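Local structure of protein Kif13b (Mus musculus, 5B64) at residues 31-35 / 36-40; 102-106 / 107-111. The protein belongs to the kinesin family and probably moves cargo along microtubules, the part seen here being a non-motor fragment bound to another protein. All coordinates share one frame; numbering follows the deposited sequence.

Interaction 1 of 2, residues 31-35 / 36-40; sequences IAEEL and DKRTE
A32 takes part twice where the helix 9-34 runs out. Its carbonyl O accepts the amide N of K37 at 2.9 Å, a bond spanning the whole last turn, while its methyl CB rests 3.5 Å from K37 O and 4.4 Å from T39 CB. E33 also works through backbone and side chain. Its O receives the amide N-H of D36 (N to O 3.1 Å). Its side chain leaves with CG anti to the backbone N (chi1 -169°), then bends at chi2, which lays the carboxylate alongside R38. The two form a side-on salt bridge: R38 NE gives a bond of 2.9 Å to the syn lone pair of E33 OE1, and R38 NH2 reaches E33 OE2 at 2.5 Å. Both oxygens lie close to the guanidinium plane, though the carboxylate is twisted 32° from it, and this two-nitrogen grip probably restrains the rotation of both groups. L35 follows the last helical residue; its CB stands 4.3 Å from K37 CG, but the leucyl end leads elsewhere, to L94 and W98 of helix 81-100 and to F118. K37 sends NZ on to the carbonyl oxygens of F112 and A115. With D36 at positive phi (62°) and the paired bonds from D36 to E33 and from K37 to A32, this is a Schellman motif, turning the chain from helix 9-34 toward strand 40-46.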
loop_
_atom_site.group_PDB
_atom_site.type_symbol
_atom_site.label_atom_id
_atom_site.label_comp_id
_atom_site.label_asym_id
_atom_site.label_seq_id
_atom_site.Cartn_x
_atom_site.Cartn_y
_atom_site.Cartn_z
ATOM N N ILE B 31 15.175 2.134 -2.691
ATOM C CA ILE B 31 14.300 1.162 -2.065
ATOM C C ILE B 31 12.871 1.661 -2.127
ATOM O O ILE B 31 11.932 0.899 -2.395
ATOM C CB ILE B 31 14.681 0.957 -0.604
ATOM C CG1 ILE B 31 16.079 0.348 -0.519
ATOM C CG2 ILE B 31 13.658 0.088 0.089
ATOM C CD1 ILE B 31 16.600 0.262 0.851
ATOM N N ALA B 32 12.717 2.957 -1.889
ATOM C CA ALA B 32 11.413 3.574 -1.970
ATOM C C ALA B 32 10.851 3.395 -3.382
ATOM O O ALA B 32 9.674 3.088 -3.566
ATOM C CB ALA B 32 11.501 5.025 -1.596
ATOM N N GLU B 33 11.699 3.545 -4.386
ATOM C CA GLU B 33 11.236 3.387 -5.760
ATOM C C GLU B 33 10.827 1.937 -6.030
ATOM O O GLU B 33 9.816 1.683 -6.694
ATOM C CB GLU B 33 12.317 3.846 -6.758
ATOM C CG GLU B 33 11.834 3.958 -8.193
ATOM C CD GLU B 33 10.859 5.116 -8.415
ATOM O OE1 GLU B 33 10.920 6.128 -7.670
ATOM O OE2 GLU B 33 10.031 5.017 -9.349
ATOM N N GLU B 34 11.620 0.997 -5.516
ATOM C CA GLU B 34 11.370 -0.425 -5.744
ATOM C C GLU B 34 10.030 -0.844 -5.147
ATOM O O GLU B 34 9.292 -1.662 -5.722
ATOM C CB GLU B 34 12.493 -1.278 -5.140
ATOM C CG GLU B 34 13.800 -1.269 -5.925
ATOM C CD GLU B 34 13.622 -1.737 -7.363
ATOM O OE1 GLU B 34 13.594 -2.968 -7.609
ATOM O OE2 GLU B 34 13.508 -0.867 -8.250
ATOM N N LEU B 35 9.719 -0.268 -3.989
ATOM C CA LEU B 35 8.551 -0.690 -3.242
ATOM C C LEU B 35 7.317 0.058 -3.702
ATOM O O LEU B 35 6.217 -0.147 -3.176
ATOM C CB LEU B 35 8.787 -0.539 -1.747
ATOM C CG LEU B 35 9.831 -1.509 -1.189
ATOM C CD1 LEU B 35 9.435 -1.917 0.171
ATOM C CD2 LEU B 35 9.967 -2.746 -2.037
ATOM N N ASP B 36 7.527 0.893 -4.716
ATOM C CA ASP B 36 6.491 1.693 -5.337
ATOM C C ASP B 36 5.898 2.667 -4.327
ATOM O O ASP B 36 4.680 2.873 -4.254
ATOM C CB ASP B 36 5.427 0.811 -5.981
ATOM C CG ASP B 36 4.580 1.568 -6.978
ATOM O OD1 ASP B 36 5.043 2.626 -7.468
ATOM O OD2 ASP B 36 3.454 1.107 -7.279
ATOM N N LYS B 37 6.791 3.247 -3.535
ATOM C CA LYS B 37 6.454 4.301 -2.591
ATOM C C LYS B 37 7.387 5.470 -2.884
ATOM O O LYS B 37 8.130 5.885 -2.001
ATOM C CB LYS B 37 6.719 3.829 -1.163
ATOM C CG LYS B 37 5.963 2.599 -0.729
ATOM C CD LYS B 37 4.673 2.977 -0.019
ATOM C CE LYS B 37 3.684 1.833 -0.071
ATOM N NZ LYS B 37 4.246 0.565 0.478
ATOM N N ARG B 38 7.372 5.971 -4.121
ATOM C CA ARG B 38 8.287 7.028 -4.563
ATOM C C ARG B 38 8.339 8.222 -3.593
ATOM O O ARG B 38 7.310 8.809 -3.246
ATOM C CB ARG B 38 7.931 7.491 -5.983
ATOM C CG ARG B 38 8.779 8.644 -6.510
ATOM C CD ARG B 38 8.505 8.937 -7.977
ATOM N NE ARG B 38 8.998 7.878 -8.859
ATOM C CZ ARG B 38 8.826 7.861 -10.183
ATOM N NH1 ARG B 38 8.173 8.849 -10.789
ATOM N NH2 ARG B 38 9.305 6.851 -10.905
ATOM N N THR B 39 9.552 8.544 -3.145
ATOM C CA THR B 39 9.775 9.572 -2.146
ATOM C C THR B 39 11.142 10.223 -2.393
ATOM O O THR B 39 12.131 9.537 -2.589
ATOM C CB THR B 39 9.702 8.977 -0.709
ATOM O OG1 THR B 39 8.434 8.342 -0.516
ATOM C CG2 THR B 39 9.879 10.061 0.363
ATOM N N GLU B 40 11.190 11.548 -2.402
ATOM C CA GLU B 40 12.432 12.267 -2.677
ATOM C C GLU B 40 13.195 12.526 -1.371
ATOM O O GLU B 40 12.618 12.980 -0.380
ATOM C CB GLU B 40 12.130 13.577 -3.427
ATOM C CG GLU B 40 13.294 14.548 -3.519
ATOM C CD GLU B 40 12.858 15.971 -3.900
ATOM O OE1 GLU B 40 12.760 16.845 -3.003
ATOM O OE2 GLU B 40 12.617 16.220 -5.098
#

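Interaction 2 of 2, residues 102-106 / 107-111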
loop_
_atom_site.group_PDB
_atom_site.type_symbol
_atom_site.label_atom_id
_atom_site.label_comp_id
_atom_site.label_asym_id
_atom_site.label_seq_id
_atom_site.Cartn_x
_atom_site.Cartn_y
_atom_site.Cartn_z
ATOM N N GLU B 102 7.448 -15.185 -1.757
ATOM C CA GLU B 102 6.965 -15.932 -2.904
ATOM C C GLU B 102 5.453 -16.126 -2.835
ATOM O O GLU B 102 4.942 -17.125 -3.338
ATOM C CB GLU B 102 7.671 -17.287 -2.983
ATOM N N GLU B 103 4.739 -15.173 -2.233
ATOM C CA GLU B 103 3.333 -15.398 -1.881
ATOM C C GLU B 103 2.282 -14.897 -2.875
ATOM O O GLU B 103 1.502 -15.692 -3.413
ATOM C CB GLU B 103 3.022 -14.872 -0.478
ATOM C CG GLU B 103 3.240 -15.897 0.624
ATOM C CD GLU B 103 2.098 -15.929 1.620
ATOM O OE1 GLU B 103 2.310 -16.417 2.753
ATOM O OE2 GLU B 103 0.986 -15.470 1.270
ATOM N N ASP B 104 2.245 -13.590 -3.094
ATOM C CA ASP B 104 1.225 -12.964 -3.953
ATOM C C ASP B 104 -0.248 -13.268 -3.629
ATOM O O ASP B 104 -1.000 -13.732 -4.486
ATOM C CB ASP B 104 1.476 -13.255 -5.428
ATOM C CG ASP B 104 0.729 -12.298 -6.329
ATOM O OD1 ASP B 104 0.297 -11.239 -5.818
ATOM O OD2 ASP B 104 0.565 -12.598 -7.533
ATOM N N SER B 105 -0.655 -12.989 -2.398
ATOM C CA SER B 105 -2.033 -13.183 -1.986
ATOM C C SER B 105 -2.618 -11.815 -1.639
ATOM O O SER B 105 -1.884 -10.831 -1.497
ATOM C CB SER B 105 -2.073 -14.087 -0.757
ATOM O OG SER B 105 -1.239 -13.573 0.277
ATOM N N PRO B 106 -3.948 -11.736 -1.527
ATOM C CA PRO B 106 -4.561 -10.542 -0.944
ATOM C C PRO B 106 -3.839 -10.016 0.303
ATOM O O PRO B 106 -3.524 -8.813 0.347
ATOM C CB PRO B 106 -5.976 -11.030 -0.617
ATOM C CG PRO B 106 -6.275 -11.987 -1.712
ATOM C CD PRO B 106 -4.950 -12.589 -2.181
ATOM N N VAL B 107 -3.550 -10.880 1.278
ATOM C CA VAL B 107 -2.904 -10.421 2.515
ATOM C C VAL B 107 -1.459 -9.970 2.319
ATOM O O VAL B 107 -1.059 -8.950 2.876
ATOM C CB VAL B 107 -2.985 -11.436 3.681
ATOM C CG1 VAL B 107 -4.391 -11.461 4.260
ATOM C CG2 VAL B 107 -2.552 -12.814 3.230
ATOM N N SER B 108 -0.682 -10.713 1.533
ATOM C CA SER B 108 0.699 -10.313 1.282
ATOM C C SER B 108 0.748 -8.975 0.538
ATOM O O SER B 108 1.477 -8.065 0.949
ATOM C CB SER B 108 1.508 -11.411 0.555
ATOM O OG SER B 108 1.047 -11.699 -0.752
ATOM N N ARG B 109 -0.041 -8.852 -0.531
ATOM C CA ARG B 109 -0.180 -7.590 -1.265
ATOM C C ARG B 109 -0.470 -6.419 -0.322
ATOM O O ARG B 109 0.245 -5.416 -0.325
ATOM C CB ARG B 109 -1.295 -7.690 -2.304
ATOM C CG ARG B 109 -0.884 -8.099 -3.707
ATOM C CD ARG B 109 -2.131 -8.273 -4.569
ATOM N NE ARG B 109 -2.348 -9.680 -4.881
ATOM C CZ ARG B 109 -3.489 -10.337 -4.739
ATOM N NH1 ARG B 109 -4.583 -9.743 -4.291
ATOM N NH2 ARG B 109 -3.524 -11.615 -5.051
ATOM N N SER B 110 -1.511 -6.548 0.498
ATOM C CA SER B 110 -1.880 -5.448 1.390
ATOM C C SER B 110 -0.757 -5.107 2.375
ATOM O O SER B 110 -0.487 -3.938 2.648
ATOM C CB SER B 110 -3.165 -5.770 2.150
ATOM O OG SER B 110 -3.622 -4.629 2.876
ATOM N N TYR B 111 -0.107 -6.142 2.899
ATOM C CA TYR B 111 0.989 -5.947 3.812
ATOM C C TYR B 111 2.054 -5.017 3.210
ATOM O O TYR B 111 2.452 -4.051 3.842
ATOM C CB TYR B 111 1.582 -7.287 4.267
ATOM C CG TYR B 111 2.918 -7.104 4.955
ATOM C CD1 TYR B 111 4.100 -7.059 4.217
ATOM C CD2 TYR B 111 2.995 -6.924 6.334
ATOM C CE1 TYR B 111 5.309 -6.861 4.824
ATOM C CE2 TYR B 111 4.215 -6.733 6.956
ATOM C CZ TYR B 111 5.372 -6.702 6.192
ATOM O OH TYR B 111 6.606 -6.507 6.782
#
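S108 reaches back to S105, at the N-cap position of helix 106-114: chi1 of 65° sets S108 OG between its backbone N and carbonyl carbon, where it accepts the amide N of S105 at 2.7 Å. This bond is one half of a capping box. The hydroxyl of S105 also donates to E103 OE2, nearly along the C-O axis, at 3.1 Å. R109 folds back over the same turn. Bent at chi3 (-110°), its chain brings one guanidinium face down on the S105-P106 peptide, with S105 C 3.5 Å beneath its centre. NE meanwhile points edge-on at D104 OD1, 3.2 Å away in an almost straight salt bridge, the carboxylate standing nearly upright to the guanidinium. NH1 forms a salt bridge with an acidic side chain of the chain of another protein, and NH2 one with a sulfate ion, probably from the crystallisation liquor. A leucine in place of R109 would probably leave D104 and that acidic partner without their cationic mate and uncover the S105-P106 peptide. One cation thus serves D104, just ahead of the N-cap, and an acidic group of a second protein, so the shape of the helix start and the binding surface are probably coupled through it.

Overall arrangement
Interaction 1 comes first along the chain and ends helix 9-34; interaction 2 follows the sheet and helix 81-100 and begins helix 106-114. Their centres are 18 Å apart and their nearest atoms about 6 Å, without touching. Helix 81-100 ties them together: residues of 31-35 pack against it, and Y111 hydrogen-bonds to E97 on it. More directly, K37 bonds the carbonyl of F112, holding the first helix's end to the last helix. Together they illustrate a helix ended by backbone bonds and one whose start is marked by an N-cap serine and a serine hydroxyl bonded back to its amide. No other protein chain touches interaction 1, whereas interaction 2 faces the partner protein.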